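Local coordinates for single-stranded DNA specific exonuclease RecJ (Thermus thermophilus, PDB 2ZXR), which degrades single-stranded DNA in the 5' to 3' direction as a divalent-metal-dependent exonuclease and has no detectable activity on single-stranded RNA, at residues Pro29-Ala34 against Arg445-Leu450; Leu431-Glu436 against Leu461-Gly466. One frame throughout, in Å; residues are numbered along the deposited sequence.

Interaction 1. Residues Pro29-Ala34 against Arg445-Leu450; sequences PEAALA and RELALL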
ATOM      1  N   PRO A  29      -9.741 -18.818   4.504  1.00 26.52           N
ATOM      2  CA  PRO A  29      -9.726 -17.808   5.575  1.00 26.52           C
ATOM      3  C   PRO A  29      -8.669 -16.679   5.492  1.00 26.64           C
ATOM      4  O   PRO A  29      -8.954 -15.557   5.856  1.00 27.26           O
ATOM      5  CB  PRO A  29      -9.599 -18.654   6.850  1.00 26.61           C
ATOM      6  CG  PRO A  29      -8.785 -19.846   6.393  1.00 25.95           C
ATOM      7  CD  PRO A  29      -9.383 -20.155   5.015  1.00 27.14           C
ATOM      8  N   GLU A  30      -7.469 -16.960   5.005  1.00 27.83           N
ATOM      9  CA  GLU A  30      -6.437 -15.921   4.901  1.00 28.28           C
ATOM     10  C   GLU A  30      -6.828 -14.808   3.958  1.00 27.63           C
ATOM     11  O   GLU A  30      -6.876 -13.633   4.338  1.00 28.45           O
ATOM     12  CB  GLU A  30      -5.116 -16.519   4.419  1.00 29.57           C
ATOM     13  CG  GLU A  30      -4.528 -17.551   5.354  1.00 30.81           C
ATOM     14  CD  GLU A  30      -5.214 -18.888   5.222  1.00 31.64           C
ATOM     15  OE1 GLU A  30      -5.897 -19.109   4.184  1.00 31.75           O
ATOM     16  OE2 GLU A  30      -5.063 -19.710   6.147  1.00 31.80           O
ATOM     17  N   ALA A  31      -7.104 -15.179   2.717  1.00 27.17           N
ATOM     18  CA  ALA A  31      -7.501 -14.213   1.710  1.00 27.02           C
ATOM     19  C   ALA A  31      -8.795 -13.505   2.127  1.00 27.28           C
ATOM     20  O   ALA A  31      -8.938 -12.289   1.947  1.00 26.17           O
ATOM     21  CB  ALA A  31      -7.678 -14.918   0.366  1.00 27.60           C
ATOM     22  N   ALA A  32      -9.740 -14.254   2.696  1.00 27.43           N
ATOM     23  CA  ALA A  32     -10.996 -13.637   3.132  1.00 28.32           C
ATOM     24  C   ALA A  32     -10.718 -12.571   4.188  1.00 28.35           C
ATOM     25  O   ALA A  32     -11.426 -11.582   4.273  1.00 28.94           O
ATOM     26  CB  ALA A  32     -11.954 -14.689   3.686  1.00 27.66           C
ATOM     27  N   LEU A  33      -9.691 -12.781   5.000  1.00 29.07           N
ATOM     28  CA  LEU A  33      -9.329 -11.808   6.022  1.00 29.71           C
ATOM     29  C   LEU A  33      -8.955 -10.494   5.315  1.00 30.05           C
ATOM     30  O   LEU A  33      -9.403  -9.402   5.704  1.00 29.61           O
ATOM     31  CB  LEU A  33      -8.126 -12.328   6.810  1.00 31.13           C
ATOM     32  CG  LEU A  33      -8.278 -12.621   8.299  1.00 33.50           C
ATOM     33  CD1 LEU A  33      -7.142 -13.544   8.771  1.00 34.43           C
ATOM     34  CD2 LEU A  33      -8.250 -11.313   9.057  1.00 34.90           C
ATOM     35  N   ALA A  34      -8.128 -10.612   4.278  1.00 29.80           N
ATOM     36  CA  ALA A  34      -7.679  -9.455   3.489  1.00 31.21           C
ATOM     37  C   ALA A  34      -8.874  -8.754   2.827  1.00 32.81           C
ATOM     38  O   ALA A  34      -9.049  -7.529   2.948  1.00 32.82           O
ATOM     39  CB  ALA A  34      -6.673  -9.904   2.433  1.00 28.91           C
ATOM     40  N   ARG A 445      -2.883 -18.180  -4.968  1.00 27.83           N
ATOM     41  CA  ARG A 445      -3.885 -18.016  -6.030  1.00 29.13           C
ATOM     42  C   ARG A 445      -5.115 -17.262  -5.527  1.00 29.30           C
ATOM     43  O   ARG A 445      -5.726 -16.502  -6.282  1.00 29.78           O
ATOM     44  CB  ARG A 445      -4.308 -19.383  -6.630  1.00 29.30           C
ATOM     45  CG  ARG A 445      -3.181 -20.139  -7.377  1.00 29.70           C
ATOM     46  CD  ARG A 445      -3.663 -21.481  -8.025  1.00 31.09           C
ATOM     47  NE  ARG A 445      -4.165 -22.424  -7.031  1.00 31.15           N
ATOM     48  CZ  ARG A 445      -3.505 -23.489  -6.565  1.00 29.93           C
ATOM     49  NH1 ARG A 445      -2.289 -23.807  -6.999  1.00 29.49           N
ATOM     50  NH2 ARG A 445      -4.061 -24.214  -5.614  1.00 29.19           N
ATOM     51  N   GLU A 446      -5.470 -17.437  -4.252  1.00 29.30           N
ATOM     52  CA  GLU A 446      -6.647 -16.744  -3.703  1.00 29.04           C
ATOM     53  C   GLU A 446      -6.426 -15.236  -3.493  1.00 28.77           C
ATOM     54  O   GLU A 446      -7.366 -14.446  -3.627  1.00 28.97           O
ATOM     55  CB  GLU A 446      -7.102 -17.423  -2.393  1.00 29.31           C
ATOM     56  CG  GLU A 446      -7.838 -18.763  -2.611  1.00 30.31           C
ATOM     57  CD  GLU A 446      -7.962 -19.596  -1.340  1.00 31.70           C
ATOM     58  OE1 GLU A 446      -7.685 -19.070  -0.241  1.00 32.80           O
ATOM     59  OE2 GLU A 446      -8.341 -20.783  -1.434  1.00 32.65           O
ATOM     60  N   LEU A 447      -5.198 -14.843  -3.161  1.00 28.10           N
ATOM     61  CA  LEU A 447      -4.847 -13.431  -2.961  1.00 28.73           C
ATOM     62  C   LEU A 447      -4.752 -12.688  -4.299  1.00 29.80           C
ATOM     63  O   LEU A 447      -4.806 -11.459  -4.339  1.00 30.33           O
ATOM     64  CB  LEU A 447      -3.492 -13.309  -2.263  1.00 26.87           C
ATOM     65  CG  LEU A 447      -3.489 -13.783  -0.811  1.00 27.43           C
ATOM     66  CD1 LEU A 447      -2.076 -13.754  -0.243  1.00 27.45           C
ATOM     67  CD2 LEU A 447      -4.407 -12.902  -0.007  1.00 27.23           C
ATOM     68  N   ALA A 448      -4.607 -13.449  -5.381  1.00 29.73           N
ATOM     69  CA  ALA A 448      -4.469 -12.905  -6.721  1.00 30.59           C
ATOM     70  C   ALA A 448      -5.568 -11.933  -7.098  1.00 31.29           C
ATOM     71  O   ALA A 448      -5.307 -10.922  -7.742  1.00 31.24           O
ATOM     72  CB  ALA A 448      -4.429 -14.048  -7.744  1.00 29.53           C
ATOM     73  N   LEU A 449      -6.795 -12.246  -6.697  1.00 31.85           N
ATOM     74  CA  LEU A 449      -7.940 -11.411  -7.023  1.00 32.38           C
ATOM     75  C   LEU A 449      -7.877  -9.991  -6.462  1.00 31.75           C
ATOM     76  O   LEU A 449      -8.606  -9.123  -6.918  1.00 31.19           O
ATOM     77  CB  LEU A 449      -9.234 -12.088  -6.551  1.00 34.63           C
ATOM     78  CG  LEU A 449      -9.708 -13.215  -7.479  1.00 37.28           C
ATOM     79  CD1 LEU A 449      -9.950 -12.624  -8.872  1.00 37.78           C
ATOM     80  CD2 LEU A 449      -8.660 -14.344  -7.537  1.00 37.40           C
ATOM     81  N   LEU A 450      -7.010  -9.775  -5.474  1.00 30.36           N
ATOM     82  CA  LEU A 450      -6.849  -8.470  -4.847  1.00 29.50           C
ATOM     83  C   LEU A 450      -6.239  -7.444  -5.784  1.00 28.60           C
ATOM     84  O   LEU A 450      -6.345  -6.236  -5.563  1.00 28.18           O
ATOM     85  CB  LEU A 450      -5.956  -8.587  -3.611  1.00 29.21           C
ATOM     86  CG  LEU A 450      -6.678  -8.890  -2.299  1.00 30.19           C
ATOM     87  CD1 LEU A 450      -5.650  -9.177  -1.195  1.00 28.83           C
ATOM     88  CD2 LEU A 450      -7.568  -7.695  -1.941  1.00 29.02           C
TER
HETATM   89  O   HOH W   1      -6.761 -17.794   2.151  1.00 32.60           O

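Interaction 2. Residues Leu431-Glu436 against Leu461-Gly466; sequences LDLLPE and LFLLFG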
ATOM      1  N   LEU A 431      -1.190  -9.195   8.095  1.00 24.10           N
ATOM      2  CA  LEU A 431      -2.481  -9.802   7.818  1.00 24.97           C
ATOM      3  C   LEU A 431      -2.729 -10.983   8.741  1.00 24.21           C
ATOM      4  O   LEU A 431      -3.783 -11.088   9.358  1.00 24.01           O
ATOM      5  CB  LEU A 431      -2.537 -10.308   6.369  1.00 24.21           C
ATOM      6  CG  LEU A 431      -3.831 -10.380   5.549  1.00 24.99           C
ATOM      7  CD1 LEU A 431      -3.856 -11.728   4.818  1.00 24.86           C
ATOM      8  CD2 LEU A 431      -5.047 -10.189   6.387  1.00 22.78           C
ATOM      9  N   ASP A 432      -1.743 -11.856   8.860  1.00 24.43           N
ATOM     10  CA  ASP A 432      -1.920 -13.045   9.679  1.00 24.25           C
ATOM     11  C   ASP A 432      -0.618 -13.821   9.705  1.00 23.73           C
ATOM     12  O   ASP A 432       0.349 -13.446   9.042  1.00 21.75           O
ATOM     13  CB  ASP A 432      -3.009 -13.905   9.034  1.00 26.01           C
ATOM     14  CG  ASP A 432      -3.324 -15.158   9.822  1.00 29.63           C
ATOM     15  OD1 ASP A 432      -3.842 -16.117   9.199  1.00 31.87           O
ATOM     16  OD2 ASP A 432      -3.074 -15.193  11.047  1.00 30.36           O
ATOM     17  N   LEU A 433      -0.608 -14.903  10.481  1.00 23.96           N
ATOM     18  CA  LEU A 433       0.535 -15.808  10.592  1.00 22.98           C
ATOM     19  C   LEU A 433       0.544 -16.557   9.256  1.00 23.23           C
ATOM     20  O   LEU A 433      -0.509 -16.922   8.765  1.00 23.02           O
ATOM     21  CB  LEU A 433       0.294 -16.816  11.723  1.00 24.86           C
ATOM     22  CG  LEU A 433       0.823 -16.669  13.159  1.00 26.86           C
ATOM     23  CD1 LEU A 433       1.809 -15.543  13.219  1.00 25.98           C
ATOM     24  CD2 LEU A 433      -0.323 -16.467  14.154  1.00 26.92           C
ATOM     25  N   LEU A 434       1.709 -16.774   8.659  1.00 23.28           N
ATOM     26  CA  LEU A 434       1.770 -17.495   7.382  1.00 24.14           C
ATOM     27  C   LEU A 434       1.276 -18.932   7.591  1.00 25.51           C
ATOM     28  O   LEU A 434       1.578 -19.536   8.607  1.00 23.72           O
ATOM     29  CB  LEU A 434       3.207 -17.551   6.862  1.00 22.81           C
ATOM     30  CG  LEU A 434       3.373 -18.037   5.418  1.00 24.23           C
ATOM     31  CD1 LEU A 434       2.928 -16.928   4.478  1.00 21.98           C
ATOM     32  CD2 LEU A 434       4.821 -18.402   5.143  1.00 23.61           C
ATOM     33  N   PRO A 435       0.485 -19.477   6.641  1.00 27.13           N
ATOM     34  CA  PRO A 435      -0.046 -20.849   6.717  1.00 27.70           C
ATOM     35  C   PRO A 435       1.077 -21.852   6.517  1.00 27.19           C
ATOM     36  O   PRO A 435       2.205 -21.460   6.252  1.00 27.69           O
ATOM     37  CB  PRO A 435      -1.050 -20.901   5.561  1.00 28.08           C
ATOM     38  CG  PRO A 435      -1.565 -19.502   5.511  1.00 28.33           C
ATOM     39  CD  PRO A 435      -0.247 -18.711   5.620  1.00 28.02           C
ATOM     40  N   GLU A 436       0.773 -23.143   6.649  1.00 28.20           N
ATOM     41  CA  GLU A 436       1.787 -24.182   6.444  1.00 27.96           C
ATOM     42  C   GLU A 436       2.136 -24.196   4.955  1.00 27.12           C
ATOM     43  O   GLU A 436       1.335 -23.777   4.099  1.00 24.78           O
ATOM     44  CB  GLU A 436       1.264 -25.563   6.876  1.00 30.42           C
ATOM     45  CG  GLU A 436       0.999 -25.698   8.376  1.00 34.26           C
ATOM     46  CD  GLU A 436       2.263 -25.883   9.193  1.00 37.75           C
ATOM     47  OE1 GLU A 436       2.195 -25.687  10.429  1.00 40.46           O
ATOM     48  OE2 GLU A 436       3.324 -26.235   8.617  1.00 38.74           O
ATOM     49  N   LEU A 461       1.020  -8.530   3.914  1.00 22.29           N
ATOM     50  CA  LEU A 461       2.230  -9.075   4.520  1.00 23.40           C
ATOM     51  C   LEU A 461       1.865 -10.106   5.585  1.00 23.81           C
ATOM     52  O   LEU A 461       0.957  -9.875   6.400  1.00 24.08           O
ATOM     53  CB  LEU A 461       3.053  -7.979   5.179  1.00 24.38           C
ATOM     54  CG  LEU A 461       3.626  -6.898   4.279  1.00 26.83           C
ATOM     55  CD1 LEU A 461       4.070  -5.730   5.158  1.00 27.28           C
ATOM     56  CD2 LEU A 461       4.777  -7.468   3.444  1.00 27.15           C
ATOM     57  N   PHE A 462       2.559 -11.240   5.574  1.00 22.83           N
ATOM     58  CA  PHE A 462       2.304 -12.286   6.560  1.00 22.48           C
ATOM     59  C   PHE A 462       3.417 -12.268   7.600  1.00 22.43           C
ATOM     60  O   PHE A 462       4.534 -11.793   7.359  1.00 21.75           O
ATOM     61  CB  PHE A 462       2.261 -13.693   5.928  1.00 20.86           C
ATOM     62  CG  PHE A 462       1.053 -13.946   5.070  1.00 20.85           C
ATOM     63  CD1 PHE A 462       1.064 -13.631   3.716  1.00 20.90           C
ATOM     64  CD2 PHE A 462      -0.108 -14.458   5.626  1.00 20.00           C
ATOM     65  CE1 PHE A 462      -0.078 -13.826   2.923  1.00 21.35           C
ATOM     66  CE2 PHE A 462      -1.246 -14.652   4.855  1.00 20.91           C
ATOM     67  CZ  PHE A 462      -1.230 -14.335   3.490  1.00 20.83           C
ATOM     68  N   LEU A 463       3.115 -12.823   8.762  1.00 22.51           N
ATOM     69  CA  LEU A 463       4.101 -12.876   9.810  1.00 22.74           C
ATOM     70  C   LEU A 463       4.616 -14.301   9.862  1.00 23.37           C
ATOM     71  O   LEU A 463       3.832 -15.237   9.801  1.00 23.90           O
ATOM     72  CB  LEU A 463       3.449 -12.496  11.135  1.00 23.14           C
ATOM     73  CG  LEU A 463       4.278 -12.634  12.412  1.00 24.11           C
ATOM     74  CD1 LEU A 463       5.379 -11.551  12.445  1.00 22.28           C
ATOM     75  CD2 LEU A 463       3.344 -12.490  13.622  1.00 24.23           C
ATOM     76  N   LEU A 464       5.931 -14.449   9.917  1.00 24.11           N
ATOM     77  CA  LEU A 464       6.577 -15.740  10.057  1.00 25.79           C
ATOM     78  C   LEU A 464       7.376 -15.567  11.345  1.00 28.61           C
ATOM     79  O   LEU A 464       7.743 -14.430  11.716  1.00 27.65           O
ATOM     80  CB  LEU A 464       7.520 -16.067   8.908  1.00 24.20           C
ATOM     81  CG  LEU A 464       6.862 -16.408   7.572  1.00 25.44           C
ATOM     82  CD1 LEU A 464       6.200 -15.147   7.004  1.00 22.99           C
ATOM     83  CD2 LEU A 464       7.915 -16.949   6.602  1.00 22.82           C
ATOM     84  N   PHE A 465       7.640 -16.675  12.030  1.00 30.75           N
ATOM     85  CA  PHE A 465       8.337 -16.613  13.306  1.00 34.52           C
ATOM     86  C   PHE A 465       9.118 -17.885  13.555  1.00 36.23           C
ATOM     87  O   PHE A 465       8.673 -18.975  13.186  1.00 36.38           O
ATOM     88  CB  PHE A 465       7.311 -16.419  14.424  1.00 36.31           C
ATOM     89  CG  PHE A 465       7.919 -16.161  15.777  1.00 40.34           C
ATOM     90  CD1 PHE A 465       8.337 -17.212  16.588  1.00 42.46           C
ATOM     91  CD2 PHE A 465       8.104 -14.860  16.232  1.00 42.48           C
ATOM     92  CE1 PHE A 465       8.945 -16.968  17.846  1.00 43.53           C
ATOM     93  CE2 PHE A 465       8.709 -14.601  17.488  1.00 43.65           C
ATOM     94  CZ  PHE A 465       9.128 -15.665  18.289  1.00 43.31           C
ATOM     95  N   GLY A 466      10.286 -17.750  14.179  1.00 37.69           N
ATOM     96  CA  GLY A 466      11.072 -18.928  14.487  1.00 39.44           C
ATOM     97  C   GLY A 466      12.574 -18.781  14.524  1.00 40.99           C
ATOM     98  O   GLY A 466      13.128 -17.670  14.529  1.00 40.80           O
TER

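Interaction 1. Residues Pro29-Ala34 against Arg445-Leu450
Ala31 and Leu447 sit opposite each other where the first turns of helix 29-37 meet the last part of helix 440-447, their CA atoms 5.4 Å apart. Ala31 carries the middle of it. Its CB rests against Glu446 CB at 3.8 Å, and Leu447, with CG beside its own backbone N (chi1 -69°), reaches across from there so that CD2 lies 3.8 Å from Ala31 CA and nearly as close to its CB. One turn further along each segment, Ala34 CB meets Leu450 CD1 at 3.8 Å. Helix 29-37, near the N-terminus, thus packs against the C-terminal part of helix 440-447, the connecting helix of a beta-alpha-beta unit, and the residues that follow it; segment 445-450 belongs to the RecJ OB region, and every touching residue is buried. No direct hydrogen bond links the two segments; a water does so instead. It donates to Glu30 OE1 at 2.6 Å and to Glu446 OE1 at 2.9 Å, and accepts from Ala31 N at 2.7 Å, an amide in the first turn of its helix. The two carboxylate oxygens remain 4.8 Å apart, Glu30 OE1 to Glu446 OE1, and the water between them probably eases the repulsion of like charges. Glu446, extended beyond CG, also forms a salt bridge through OE2 with Arg625, while Glu30 OE1 makes a weak, long ion pair with the same arginine. On the far side of helix 29-37, Ala32 packs on Trp18 and Met22 of helix 15-25.

Interaction 2. Residues Leu431-Glu436 against Leu461-Gly466
CG of Leu434 is anti to its backbone N (chi1 -169°), that of Phe462 anti to its carbonyl carbon (chi1 -71°). The two side chains meet across the strands and cross at about a right angle. Strands 426-433 and 462-466 are the parallel neighbours of a beta-alpha-beta unit whose connecting helix is 440-447, in a mixed sheet in which strand 5-9 flanks 426-433. Three backbone bonds stitch them: Leu431 N to Leu461 O at 2.8 Å, Leu463 N to Asp432 O at 2.8 Å, and Leu434 N to Leu463 O at 2.9 Å. The first is nearly linear at the carbonyl, whereas in the other two the donor stands about 20° out of the carbonyl plane.

Leu434 divides its branches, CD1 lying 3.6 Å from Phe462 CG and CD2 3.7 Å from Leu464 CD2. At the outer end of the same ring, Leu431 CD1 lies 3.9 Å from Phe462 CE2 and equally near CZ, the two side chains running side by side. Val443 and Leu447 of the connecting helix also pack on Phe462. Asp432, through OD2, forms a salt bridge with Arg633 of helix 624-639. Leu433 and Leu463 share the other face of the sheet from Phe462 and point the same way; Leu433 departs from the usual rotamers, which makes the tightness of its contact doubtful, CD1 standing 3.4 Å from Leu463 CD2.

How the interactions relate
Helix 440-447 joins the two contacts: it follows strand 426-433, precedes strand 462-466, and its C-terminal part enters interaction 1. The contact centres are about 14 Å apart, but their side chains meet. Leu447 turns its CD2 to helix 29-37 and its other branch to the sheet, with CD1 3.7 Å from Phe462 CE1. Helix 29-37 touches not only the connecting helix but also segment 431-436 directly: Glu30 CG lies 3.6 Å from Pro435 CG, and Glu30 O 3.6 Å from Leu431 CD1. Both contacts lie away from the magnesium site formed by Asp84, Asp136, His160, His161 and Asp221.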